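Local structure of peptidoglycan hydrolase FlgJ (Sphingomonas sp. A1, 2ZYC) at residues A110-K115 with H119-A124; K15-Q18 with P23-F26; I42-G47 with F86-S91. The protein is probably a flagellum-specific muramidase whose C-terminal glycoside hydrolase family 73 domain, described here, hydrolyses peptidoglycan so that the rod can be assembled in the periplasm. The protein carries 2 engineered substitutions. One frame throughout, in Å; residues are numbered along the deposited sequence. Where two conformers were deposited one is given.

Contact 1: residues A110-K115 with H119-A124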
ATOM      1  N   ALA A 110      -4.597  12.672  -9.077  1.00 16.49           N
ATOM      2  CA  ALA A 110      -4.386  12.657 -10.535  1.00 16.79           C
ATOM      3  C   ALA A 110      -2.911  12.642 -10.937  1.00 16.76           C
ATOM      4  O   ALA A 110      -2.569  12.186 -12.027  1.00 16.68           O
ATOM      5  CB  ALA A 110      -5.096  13.839 -11.193  1.00 17.14           C
ATOM      6  N   LYS A 111      -2.047  13.141 -10.056  1.00 16.61           N
ATOM      7  CA  LYS A 111      -0.608  13.210 -10.332  1.00 16.52           C
ATOM      8  C   LYS A 111       0.133  11.877 -10.151  1.00 15.64           C
ATOM      9  O   LYS A 111       1.293  11.743 -10.550  1.00 15.18           O
ATOM     10  CB  LYS A 111       0.040  14.315  -9.485  1.00 16.86           C
ATOM     11  CG  LYS A 111      -0.245  15.735  -9.993  1.00 20.54           C
ATOM     12  CD  LYS A 111       0.428  15.962 -11.339  1.00 25.74           C
ATOM     13  CE  LYS A 111       0.157  17.351 -11.903  1.00 28.78           C
ATOM     14  NZ  LYS A 111       1.100  17.662 -13.020  1.00 30.61           N
ATOM     15  N   VAL A 112      -0.534  10.886  -9.566  1.00 14.50           N
ATOM     16  CA  VAL A 112       0.087   9.573  -9.380  1.00 13.79           C
ATOM     17  C   VAL A 112       0.382   8.857 -10.705  1.00 13.82           C
ATOM     18  O   VAL A 112       1.480   8.334 -10.906  1.00 13.59           O
ATOM     19  CB  VAL A 112      -0.765   8.670  -8.459  1.00 13.78           C
ATOM     20  CG1 VAL A 112      -0.205   7.254  -8.408  1.00 13.28           C
ATOM     21  CG2 VAL A 112      -0.812   9.253  -7.059  1.00 12.77           C
ATOM     22  N   ALA A 113      -0.605   8.826 -11.600  1.00 13.91           N
ATOM     23  CA  ALA A 113      -0.475   8.057 -12.830  1.00 14.46           C
ATOM     24  C   ALA A 113       0.765   8.452 -13.617  1.00 14.80           C
ATOM     25  O   ALA A 113       1.052   9.635 -13.787  1.00 14.84           O
ATOM     26  CB  ALA A 113      -1.719   8.208 -13.694  1.00 14.34           C
ATOM     27  N   GLY A 114       1.500   7.443 -14.069  1.00 15.48           N
ATOM     28  CA  GLY A 114       2.642   7.652 -14.954  1.00 16.04           C
ATOM     29  C   GLY A 114       3.947   7.980 -14.258  1.00 16.60           C
ATOM     30  O   GLY A 114       4.965   8.180 -14.927  1.00 16.95           O
ATOM     31  N   LYS A 115       3.927   8.079 -12.929  1.00 16.71           N
ATOM     32  CA  LYS A 115       5.165   8.325 -12.184  1.00 17.13           C
ATOM     33  C   LYS A 115       6.000   7.044 -12.165  1.00 17.50           C
ATOM     34  O   LYS A 115       5.479   5.958 -11.920  1.00 17.80           O
ATOM     35  CB  LYS A 115       4.879   8.829 -10.766  1.00 17.30           C
ATOM     36  CG  LYS A 115       4.172  10.191 -10.705  1.00 17.49           C
ATOM     37  CD  LYS A 115       5.041  11.326 -11.257  1.00 19.10           C
ATOM     38  CE  LYS A 115       4.329  12.687 -11.227  1.00 19.36           C
ATOM     39  NZ  LYS A 115       3.156  12.764 -12.147  1.00 20.86           N
ATOM     40  N   HIS A 119      10.205   8.741  -5.381  1.00 15.78           N
ATOM     41  CA  HIS A 119       9.962   9.982  -4.649  1.00 16.27           C
ATOM     42  C   HIS A 119       8.843  10.801  -5.291  1.00 15.76           C
ATOM     43  O   HIS A 119       7.991  11.339  -4.583  1.00 15.68           O
ATOM     44  CB  HIS A 119      11.243  10.812  -4.508  1.00 16.93           C
ATOM     45  CG  HIS A 119      11.189  11.807  -3.393  1.00 19.31           C
ATOM     46  ND1 HIS A 119      10.682  13.080  -3.551  1.00 21.34           N
ATOM     47  CD2 HIS A 119      11.563  11.711  -2.094  1.00 21.80           C
ATOM     48  CE1 HIS A 119      10.757  13.727  -2.402  1.00 22.03           C
ATOM     49  NE2 HIS A 119      11.282  12.917  -1.500  1.00 23.15           N
ATOM     50  N   ALA A 120       8.844  10.878  -6.628  1.00 15.51           N
ATOM     51  CA  ALA A 120       7.792  11.578  -7.377  1.00 14.97           C
ATOM     52  C   ALA A 120       6.419  10.968  -7.074  1.00 14.50           C
ATOM     53  O   ALA A 120       5.429  11.690  -6.855  1.00 14.25           O
ATOM     54  CB  ALA A 120       8.077  11.512  -8.879  1.00 15.47           C
ATOM     55  N   PHE A 121       6.383   9.636  -7.066  1.00 13.84           N
ATOM     56  CA  PHE A 121       5.174   8.877  -6.759  1.00 13.21           C
ATOM     57  C   PHE A 121       4.680   9.209  -5.348  1.00 13.15           C
ATOM     58  O   PHE A 121       3.510   9.521  -5.143  1.00 11.95           O
ATOM     59  CB  PHE A 121       5.456   7.373  -6.927  1.00 13.11           C
ATOM     60  CG  PHE A 121       4.402   6.473  -6.343  1.00 12.72           C
ATOM     61  CD1 PHE A 121       3.169   6.320  -6.971  1.00 12.05           C
ATOM     62  CD2 PHE A 121       4.657   5.755  -5.173  1.00 13.58           C
ATOM     63  CE1 PHE A 121       2.190   5.479  -6.428  1.00 12.53           C
ATOM     64  CE2 PHE A 121       3.692   4.909  -4.626  1.00 12.69           C
ATOM     65  CZ  PHE A 121       2.447   4.776  -5.258  1.00 12.46           C
ATOM     66  N   ALA A 122       5.589   9.157  -4.385  1.00 13.04           N
ATOM     67  CA  ALA A 122       5.232   9.436  -2.999  1.00 13.63           C
ATOM     68  C   ALA A 122       4.754  10.872  -2.820  1.00 13.69           C
ATOM     69  O   ALA A 122       3.772  11.113  -2.135  1.00 13.86           O
ATOM     70  CB  ALA A 122       6.405   9.120  -2.077  1.00 13.55           C
ATOM     71  N   ARG A 123       5.439  11.820  -3.458  1.00 14.32           N
ATOM     72  CA  ARG A 123       5.006  13.224  -3.447  1.00 15.05           C
ATOM     73  C   ARG A 123       3.589  13.389  -4.003  1.00 14.55           C
ATOM     74  O   ARG A 123       2.803  14.164  -3.464  1.00 13.77           O
ATOM     75  CB  ARG A 123       5.990  14.111  -4.218  1.00 14.98           C
ATOM     76  CG  ARG A 123       7.364  14.278  -3.555  1.00 17.24           C
ATOM     77  CD  ARG A 123       8.223  15.379  -4.215  1.00 17.86           C
ATOM     78  NE  ARG A 123       8.162  15.384  -5.682  1.00 23.01           N
ATOM     79  CZ  ARG A 123       9.050  14.815  -6.495  1.00 24.67           C
ATOM     80  NH1 ARG A 123      10.097  14.157  -6.014  1.00 26.77           N
ATOM     81  NH2 ARG A 123       8.884  14.892  -7.807  1.00 25.67           N
ATOM     82  N   ALA A 124       3.270  12.646  -5.069  1.00 14.03           N
ATOM     83  CA  ALA A 124       1.927  12.687  -5.676  1.00 14.11           C
ATOM     84  C   ALA A 124       0.847  12.179  -4.715  1.00 14.25           C
ATOM     85  O   ALA A 124      -0.249  12.742  -4.652  1.00 14.14           O
ATOM     86  CB  ALA A 124       1.892  11.911  -6.997  1.00 14.01           C
TER
HETATM   87  O   HOH W   1      -1.906  13.785  -6.874  1.00 29.25           O
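Val112 packs on Phe121 and Ala124 in a mostly apolar contact, partly buried, where the loop after helix 92-105 folds back over helix 118-127 of the lysozyme-like domain. A type II turn from Val112 to Lys115, closed by Lys115 N to Val112 O at 3.2 Å, reverses the chain; Gly114 takes its positive-phi position. The two methyls of Val112 divide the work. Val112 CG1, set opposite the backbone N (chi1 173°), reaches the edge of the Phe121 ring near its plane, 3.6 Å from Phe121 CE1, while Val112 CG2 lies 3.8 Å from Ala124 CB. Inward of this pair, Phe121 leans on Leu27 of helix 24-35, and Val112 itself touches Val22. With an alanine here both outer methyls go, which is likely to open a gap at the Phe121 ring edge and uncover part of the Ala124 methyl. On the outer side Lys115 runs its chain alongside the helix, Lys115 CD 3.9 Å from Ala120 CB. Bends at chi2 and chi4 then return Lys115 NZ to its own loop, where it donates to Lys111 O over 2.7 Å on an in-plane lone pair (C=O...N angle 144°). The carbonyl that accepts this bond also rests on the helix, with Lys111 O 3.6 Å from Ala124 CB. Water 1 adds a polar link, accepting from Lys111 N and donating to Ala124 O. No direct hydrogen bond crosses, so the grip on the helix depends on close-fitting methyls, one ring edge and the aliphatic part of Lys115, while the ammonium and turn bonds probably help the loop keep its shape.

Contact 2: residues K15-Q18 with P23-F26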
ATOM      1  N   LYS A  15      -1.613  -5.904 -10.576  1.00 15.99           N
ATOM      2  CA  LYS A  15      -2.918  -5.599 -11.159  0.50 16.50           C
ATOM      3  C   LYS A  15      -3.269  -4.117 -10.946  1.00 16.91           C
ATOM      4  O   LYS A  15      -3.614  -3.405 -11.895  1.00 16.58           O
ATOM      5  CB  LYS A  15      -3.980  -6.520 -10.555  0.50 16.67           C
ATOM      6  CG  LYS A  15      -5.261  -6.667 -11.374  0.50 17.63           C
ATOM      7  CD  LYS A  15      -5.950  -8.009 -11.095  0.50 18.37           C
ATOM      8  CE  LYS A  15      -6.129  -8.280  -9.600  0.50 19.17           C
ATOM      9  NZ  LYS A  15      -6.053  -9.739  -9.282  0.50 19.63           N
ATOM     10  N   ALA A  16      -3.169  -3.662  -9.692  1.00 17.35           N
ATOM     11  CA  ALA A  16      -3.475  -2.279  -9.340  1.00 18.41           C
ATOM     12  C   ALA A  16      -2.515  -1.288  -9.997  1.00 19.41           C
ATOM     13  O   ALA A  16      -2.943  -0.251 -10.518  1.00 19.76           O
ATOM     14  CB  ALA A  16      -3.493  -2.105  -7.825  1.00 18.35           C
ATOM     15  N   ALA A  17      -1.220  -1.608  -9.988  1.00 20.47           N
ATOM     16  CA  ALA A  17      -0.209  -0.725 -10.571  1.00 21.57           C
ATOM     17  C   ALA A  17      -0.462  -0.510 -12.056  1.00 22.42           C
ATOM     18  O   ALA A  17      -0.286   0.595 -12.574  1.00 21.84           O
ATOM     19  CB  ALA A  17       1.183  -1.289 -10.352  1.00 21.69           C
ATOM     20  N   GLN A  18      -0.897  -1.571 -12.732  1.00 23.42           N
ATOM     21  CA  GLN A  18      -1.218  -1.496 -14.150  1.00 24.84           C
ATOM     22  C   GLN A  18      -2.441  -0.585 -14.407  1.00 24.93           C
ATOM     23  O   GLN A  18      -2.486   0.140 -15.407  1.00 25.74           O
ATOM     24  CB  GLN A  18      -1.330  -2.916 -14.757  1.00 25.00           C
ATOM     25  CG  GLN A  18       0.066  -3.604 -14.944  1.00 26.22           C
ATOM     26  CD  GLN A  18       0.038  -5.132 -15.151  1.00 25.91           C
ATOM     27  OE1 GLN A  18      -0.837  -5.688 -15.826  1.00 26.22           O
ATOM     28  NE2 GLN A  18       1.032  -5.812 -14.582  1.00 28.38           N
ATOM     29  N   PRO A  23       4.845   1.522 -11.496  1.00 14.86           N
ATOM     30  CA  PRO A  23       5.425   0.177 -11.290  1.00 14.41           C
ATOM     31  C   PRO A  23       4.842  -0.555 -10.072  1.00 14.10           C
ATOM     32  O   PRO A  23       4.580   0.069  -9.041  1.00 13.73           O
ATOM     33  CB  PRO A  23       6.919   0.458 -11.093  1.00 14.43           C
ATOM     34  CG  PRO A  23       7.126   1.826 -11.680  1.00 14.99           C
ATOM     35  CD  PRO A  23       5.871   2.574 -11.392  1.00 14.80           C
ATOM     36  N   ALA A  24       4.640  -1.866 -10.211  1.00 13.55           N
ATOM     37  CA  ALA A  24       4.053  -2.694  -9.156  1.00 13.28           C
ATOM     38  C   ALA A  24       4.780  -2.590  -7.813  1.00 12.91           C
ATOM     39  O   ALA A  24       4.141  -2.536  -6.761  1.00 11.81           O
ATOM     40  CB  ALA A  24       3.961  -4.150  -9.605  1.00 13.65           C
ATOM     41  N   HIS A  25       6.111  -2.538  -7.843  1.00 12.61           N
ATOM     42  CA  HIS A  25       6.867  -2.509  -6.592  1.00 12.86           C
ATOM     43  C   HIS A  25       6.667  -1.218  -5.796  1.00 12.54           C
ATOM     44  O   HIS A  25       6.926  -1.197  -4.588  1.00 12.41           O
ATOM     45  CB  HIS A  25       8.353  -2.828  -6.815  1.00 13.31           C
ATOM     46  CG  HIS A  25       9.163  -1.695  -7.365  1.00 14.68           C
ATOM     47  ND1 HIS A  25       9.020  -1.229  -8.655  1.00 15.41           N
ATOM     48  CD2 HIS A  25      10.174  -0.981  -6.817  1.00 15.17           C
ATOM     49  CE1 HIS A  25       9.889  -0.259  -8.866  1.00 15.68           C
ATOM     50  NE2 HIS A  25      10.599  -0.086  -7.767  1.00 15.56           N
ATOM     51  N   PHE A  26       6.208  -0.151  -6.459  1.00 12.16           N
ATOM     52  CA  PHE A  26       5.851   1.085  -5.728  1.00 12.21           C
ATOM     53  C   PHE A  26       4.733   0.790  -4.724  1.00 11.92           C
ATOM     54  O   PHE A  26       4.754   1.286  -3.590  1.00 12.48           O
ATOM     55  CB  PHE A  26       5.382   2.204  -6.672  1.00 12.33           C
ATOM     56  CG  PHE A  26       6.492   2.896  -7.431  1.00 12.86           C
ATOM     57  CD1 PHE A  26       7.765   2.342  -7.533  1.00 14.78           C
ATOM     58  CD2 PHE A  26       6.238   4.107  -8.076  1.00 13.52           C
ATOM     59  CE1 PHE A  26       8.776   2.993  -8.243  1.00 14.46           C
ATOM     60  CE2 PHE A  26       7.240   4.753  -8.801  1.00 13.79           C
ATOM     61  CZ  PHE A  26       8.510   4.186  -8.882  1.00 14.39           C
TER
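Neither flat group reaches across to Ala17: the rings of His25 and Phe26 stand beyond Ala24, the residue that does meet it, and pack with each other and with Pro23. Over one face of the Phe26 ring sits Pro23 CD, 3.6 Å above the plane and displaced toward the rim. At the edge of that ring, in its plane, lies His25 NE2. The His25 ring in turn has Phe26 CD1 over one face, also near the rim, so a phenyl edge is set against an imidazole face. Phe26 has CG opposite its carbonyl carbon (chi1 -76°), which swings the ring back along the chain to Pro23. Farther out, His25 touches Ile144, Leu149 and Leu153, and Phe26 meets Ile144 and the ring of Phe121.

The contact proper is made by one methyl. Ala17, on helix 3-20, directs CB at the backbone where Pro23 leads into helix 24-35, coming to 3.4 Å from Ala24 CA, tighter than usual for two carbons, and to 3.5 Å from Ala24 N. The same methyl is 3.7 Å from Pro23 C, so it bears on the peptide joining the two residues. The alanine methyls lie alongside, CB to CB 4.1 Å. The first turn of helix 24-35 is held by the hydrogen bond from Phe26 N to Pro23 O, 3.1 Å. Ala24 also touches Trp10 and Ala14, and Ala17 touches Leu27, so the two helices go on touching beyond these two alanines. With no polar bond across it, this junction, where helix 3-20 passes through a short connection into helix 24-35 of the lysozyme-like domain, depends on shape: small side chains let the backbones come as near as 4.9 Å between Ala17 CA and Ala24 CA, which probably leaves little room for a longer side chain at Ala17.

Contact 3: residues I42-G47 with F86-S91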
ATOM      1  N   ILE A  42      -4.004  -3.834  10.702  1.00 22.84           N
ATOM      2  CA  ILE A  42      -5.187  -3.700  11.561  1.00 22.32           C
ATOM      3  C   ILE A  42      -6.000  -4.998  11.529  1.00 22.10           C
ATOM      4  O   ILE A  42      -6.202  -5.578  10.468  1.00 21.58           O
ATOM      5  CB  ILE A  42      -6.044  -2.493  11.115  1.00 22.45           C
ATOM      6  CG1 ILE A  42      -5.264  -1.193  11.312  1.00 21.97           C
ATOM      7  CG2 ILE A  42      -7.365  -2.439  11.876  1.00 22.33           C
ATOM      8  CD1 ILE A  42      -5.618  -0.107  10.295  1.00 23.02           C
ATOM      9  N   ARG A  43      -6.456  -5.446  12.700  0.50 22.14           N
ATOM     10  CA  ARG A  43      -7.156  -6.728  12.825  0.50 22.35           C
ATOM     11  C   ARG A  43      -8.563  -6.569  13.421  0.50 22.42           C
ATOM     12  O   ARG A  43      -8.780  -5.716  14.284  0.50 22.57           O
ATOM     13  CB  ARG A  43      -6.328  -7.709  13.673  0.50 22.29           C
ATOM     14  CG  ARG A  43      -4.812  -7.632  13.430  0.50 22.10           C
ATOM     15  CD  ARG A  43      -4.063  -8.892  13.858  0.50 22.38           C
ATOM     16  NE  ARG A  43      -4.104  -9.926  12.824  0.50 21.18           N
ATOM     17  CZ  ARG A  43      -4.982 -10.924  12.804  0.50 19.96           C
ATOM     18  NH1 ARG A  43      -4.957 -11.819  11.821  0.50 18.63           N
ATOM     19  NH2 ARG A  43      -5.879 -11.031  13.771  0.50 19.47           N
ATOM     20  N   ASN A  44      -9.508  -7.384  12.947  1.00 22.87           N
ATOM     21  CA  ASN A  44     -10.873  -7.440  13.518  1.00 23.38           C
ATOM     22  C   ASN A  44     -10.827  -8.126  14.879  1.00 23.93           C
ATOM     23  O   ASN A  44      -9.892  -8.882  15.152  1.00 24.06           O
ATOM     24  CB  ASN A  44     -11.822  -8.217  12.601  1.00 22.99           C
ATOM     25  CG  ASN A  44     -12.066  -7.525  11.271  1.00 23.39           C
ATOM     26  OD1 ASN A  44     -12.462  -6.363  11.220  1.00 23.74           O
ATOM     27  ND2 ASN A  44     -11.840  -8.246  10.189  1.00 22.29           N
ATOM     28  N   LYS A  45     -11.826  -7.880  15.728  1.00 24.96           N
ATOM     29  CA  LYS A  45     -11.854  -8.487  17.072  1.00 25.79           C
ATOM     30  C   LYS A  45     -11.911 -10.013  17.039  1.00 25.72           C
ATOM     31  O   LYS A  45     -11.413 -10.677  17.954  1.00 26.21           O
ATOM     32  CB  LYS A  45     -13.012  -7.944  17.909  1.00 26.09           C
ATOM     33  CG  LYS A  45     -12.816  -6.510  18.358  1.00 27.74           C
ATOM     34  CD  LYS A  45     -13.701  -6.187  19.556  1.00 30.49           C
ATOM     35  CE  LYS A  45     -13.925  -4.688  19.681  1.00 32.30           C
ATOM     36  NZ  LYS A  45     -14.928  -4.203  18.681  1.00 34.41           N
ATOM     37  N   ASP A  46     -12.495 -10.563  15.976  1.00 25.71           N
ATOM     38  CA  ASP A  46     -12.608 -12.013  15.828  1.00 25.59           C
ATOM     39  C   ASP A  46     -11.308 -12.673  15.351  1.00 25.53           C
ATOM     40  O   ASP A  46     -11.269 -13.886  15.120  1.00 25.55           O
ATOM     41  CB  ASP A  46     -13.798 -12.390  14.924  1.00 25.88           C
ATOM     42  CG  ASP A  46     -13.581 -12.041  13.451  1.00 26.42           C
ATOM     43  OD1 ASP A  46     -12.494 -11.554  13.072  1.00 27.81           O
ATOM     44  OD2 ASP A  46     -14.515 -12.268  12.652  1.00 27.13           O
ATOM     45  N   GLY A  47     -10.259 -11.868  15.185  1.00 24.93           N
ATOM     46  CA  GLY A  47      -8.950 -12.373  14.771  1.00 24.66           C
ATOM     47  C   GLY A  47      -8.698 -12.391  13.271  1.00 24.29           C
ATOM     48  O   GLY A  47      -7.563 -12.628  12.832  1.00 24.64           O
ATOM     49  N   PHE A  86     -11.561   2.354  10.468  1.00 15.43           N
ATOM     50  CA  PHE A  86     -10.852   1.896   9.278  1.00 14.55           C
ATOM     51  C   PHE A  86     -11.710   0.981   8.426  1.00 14.09           C
ATOM     52  O   PHE A  86     -12.564   0.252   8.931  1.00 13.65           O
ATOM     53  CB  PHE A  86      -9.577   1.148   9.682  1.00 14.74           C
ATOM     54  CG  PHE A  86      -8.536   2.022  10.296  1.00 14.65           C
ATOM     55  CD1 PHE A  86      -7.673   2.764   9.489  1.00 15.65           C
ATOM     56  CD2 PHE A  86      -8.414   2.112  11.682  1.00 14.65           C
ATOM     57  CE1 PHE A  86      -6.691   3.591  10.057  1.00 16.26           C
ATOM     58  CE2 PHE A  86      -7.447   2.927  12.260  1.00 15.45           C
ATOM     59  CZ  PHE A  86      -6.578   3.674  11.445  1.00 16.40           C
ATOM     60  N   ARG A  87     -11.463   1.005   7.122  1.00 12.94           N
ATOM     61  CA  ARG A  87     -12.112   0.065   6.216  1.00 13.09           C
ATOM     62  C   ARG A  87     -11.626  -1.354   6.505  1.00 13.31           C
ATOM     63  O   ARG A  87     -10.490  -1.548   6.937  1.00 12.60           O
ATOM     64  CB  ARG A  87     -11.814   0.442   4.767  1.00 12.61           C
ATOM     65  CG  ARG A  87     -12.218   1.875   4.434  1.00 12.45           C
ATOM     66  CD  ARG A  87     -12.032   2.186   2.950  1.00 11.46           C
ATOM     67  NE  ARG A  87     -12.327   3.592   2.667  1.00 11.27           N
ATOM     68  CZ  ARG A  87     -12.421   4.116   1.449  1.00 12.41           C
ATOM     69  NH1 ARG A  87     -12.259   3.357   0.382  1.00 11.56           N
ATOM     70  NH2 ARG A  87     -12.682   5.411   1.295  1.00 11.75           N
ATOM     71  N   ALA A  88     -12.501  -2.329   6.296  1.00 13.99           N
ATOM     72  CA  ALA A  88     -12.108  -3.742   6.363  1.00 14.53           C
ATOM     73  C   ALA A  88     -12.606  -4.478   5.133  1.00 15.31           C
ATOM     74  O   ALA A  88     -13.663  -4.144   4.571  1.00 15.63           O
ATOM     75  CB  ALA A  88     -12.628  -4.399   7.643  1.00 14.92           C
ATOM     76  N   TYR A  89     -11.843  -5.488   4.722  1.00 15.42           N
ATOM     77  CA  TYR A  89     -12.079  -6.169   3.459  1.00 16.45           C
ATOM     78  C   TYR A  89     -12.110  -7.678   3.682  1.00 17.89           C
ATOM     79  O   TYR A  89     -11.806  -8.144   4.775  1.00 18.01           O
ATOM     80  CB  TYR A  89     -10.966  -5.826   2.469  1.00 15.61           C
ATOM     81  CG  TYR A  89     -10.746  -4.344   2.263  1.00 15.00           C
ATOM     82  CD1 TYR A  89     -11.593  -3.604   1.433  1.00 14.67           C
ATOM     83  CD2 TYR A  89      -9.692  -3.684   2.902  1.00 15.24           C
ATOM     84  CE1 TYR A  89     -11.381  -2.230   1.227  1.00 14.30           C
ATOM     85  CE2 TYR A  89      -9.470  -2.319   2.712  1.00 14.02           C
ATOM     86  CZ  TYR A  89     -10.322  -1.602   1.873  1.00 12.88           C
ATOM     87  OH  TYR A  89     -10.092  -0.258   1.692  1.00 13.89           O
ATOM     88  N   ASP A  90     -12.460  -8.423   2.635  1.00 19.58           N
ATOM     89  CA  ASP A  90     -12.494  -9.888   2.689  1.00 21.22           C
ATOM     90  C   ASP A  90     -11.180 -10.534   2.237  1.00 21.38           C
ATOM     91  O   ASP A  90     -11.002 -11.744   2.409  1.00 21.75           O
ATOM     92  CB  ASP A  90     -13.640 -10.440   1.835  1.00 22.15           C
ATOM     93  CG  ASP A  90     -14.987  -9.817   2.164  1.00 25.15           C
ATOM     94  OD1 ASP A  90     -15.301  -9.620   3.362  1.00 28.54           O
ATOM     95  OD2 ASP A  90     -15.742  -9.540   1.210  1.00 29.22           O
ATOM     96  N   SER A  91     -10.274  -9.732   1.669  1.00 21.01           N
ATOM     97  CA  SER A  91      -9.001 -10.204   1.113  1.00 20.68           C
ATOM     98  C   SER A  91      -8.051  -9.053   0.770  1.00 20.62           C
ATOM     99  O   SER A  91      -8.482  -7.903   0.672  1.00 20.42           O
ATOM    100  CB  SER A  91      -9.251 -11.023  -0.159  1.00 20.58           C
ATOM    101  OG  SER A  91      -9.836 -10.213  -1.171  1.00 20.27           O
TER
HETATM  102  O   HOH W   2     -11.784  -8.090   7.513  1.00 24.26           O
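Ile42 and Phe86 supply the apolar interaction that carries this contact, a CH-pi contact between the loop 42-47 and strand 82-88 of the small antiparallel sheet. Ile42 sends its CD1 methyl over the middle of the phenyl face, 3.6 Å from the Phe86 ring centroid and only 11° off the ring normal; the two side chains cross at about a right angle. In Phe86, chi1 of -68° puts the ring on the loop side and chi2 of -83° turns its face to the methyl. Val67 and Ala69 of the paired strand 65-71 continue the patch, touching Ile42 and Phe86 respectively. A looser van der Waals approach sets the Asn44 carboxamide oxygen OD1 4.1 Å from Ala88 CB.

Polar links are indirect. Water 2 stands between the segments, accepting from Asn44 ND2 at 2.7 Å and donating to Tyr89 O at 2.7 Å. The amide nitrogen has another partner in Thr48 OG1, so two acceptors fix its orientation.

Backbone bonds shape both sides. Gly47 N to Asn44 O, 3.0 Å, closes a type I turn that sends the loop back, and Ser50 bonds to the backbones of both Ile42 and Tyr89, tying the loop to the strand end. There Ser91 OG caps Gln94 N at the start of helix 92-105.

Across the contact itself one methyl on an aromatic face supplies the close packing and a single water joins the polar groups, so the backbone bonds of Ser50 to Ile42 and Tyr89 probably contribute much of the polar tie.

In the fold
Contacts 1 and 2 belong to the helical body and touch each other: their centres are 12 Å apart, and Lys115 O packs on Pro23. Helix 24-35 thus has helix 3-20 at its start and helix 118-127 beside its first turn. Contact 3 lies on the other side of the chain's centre, about 15 Å from contact 1 and 9 Å from contact 2 by nearest atoms, and joins a loop to the two-stranded sheet. All are partly buried, contact 2 lying nearest the centre. It has no polar bond across it, only a methyl set against backbone and another methyl, whereas contacts 1 and 3, farther out, each add a bridging water to hydrocarbon packing round a phenylalanine.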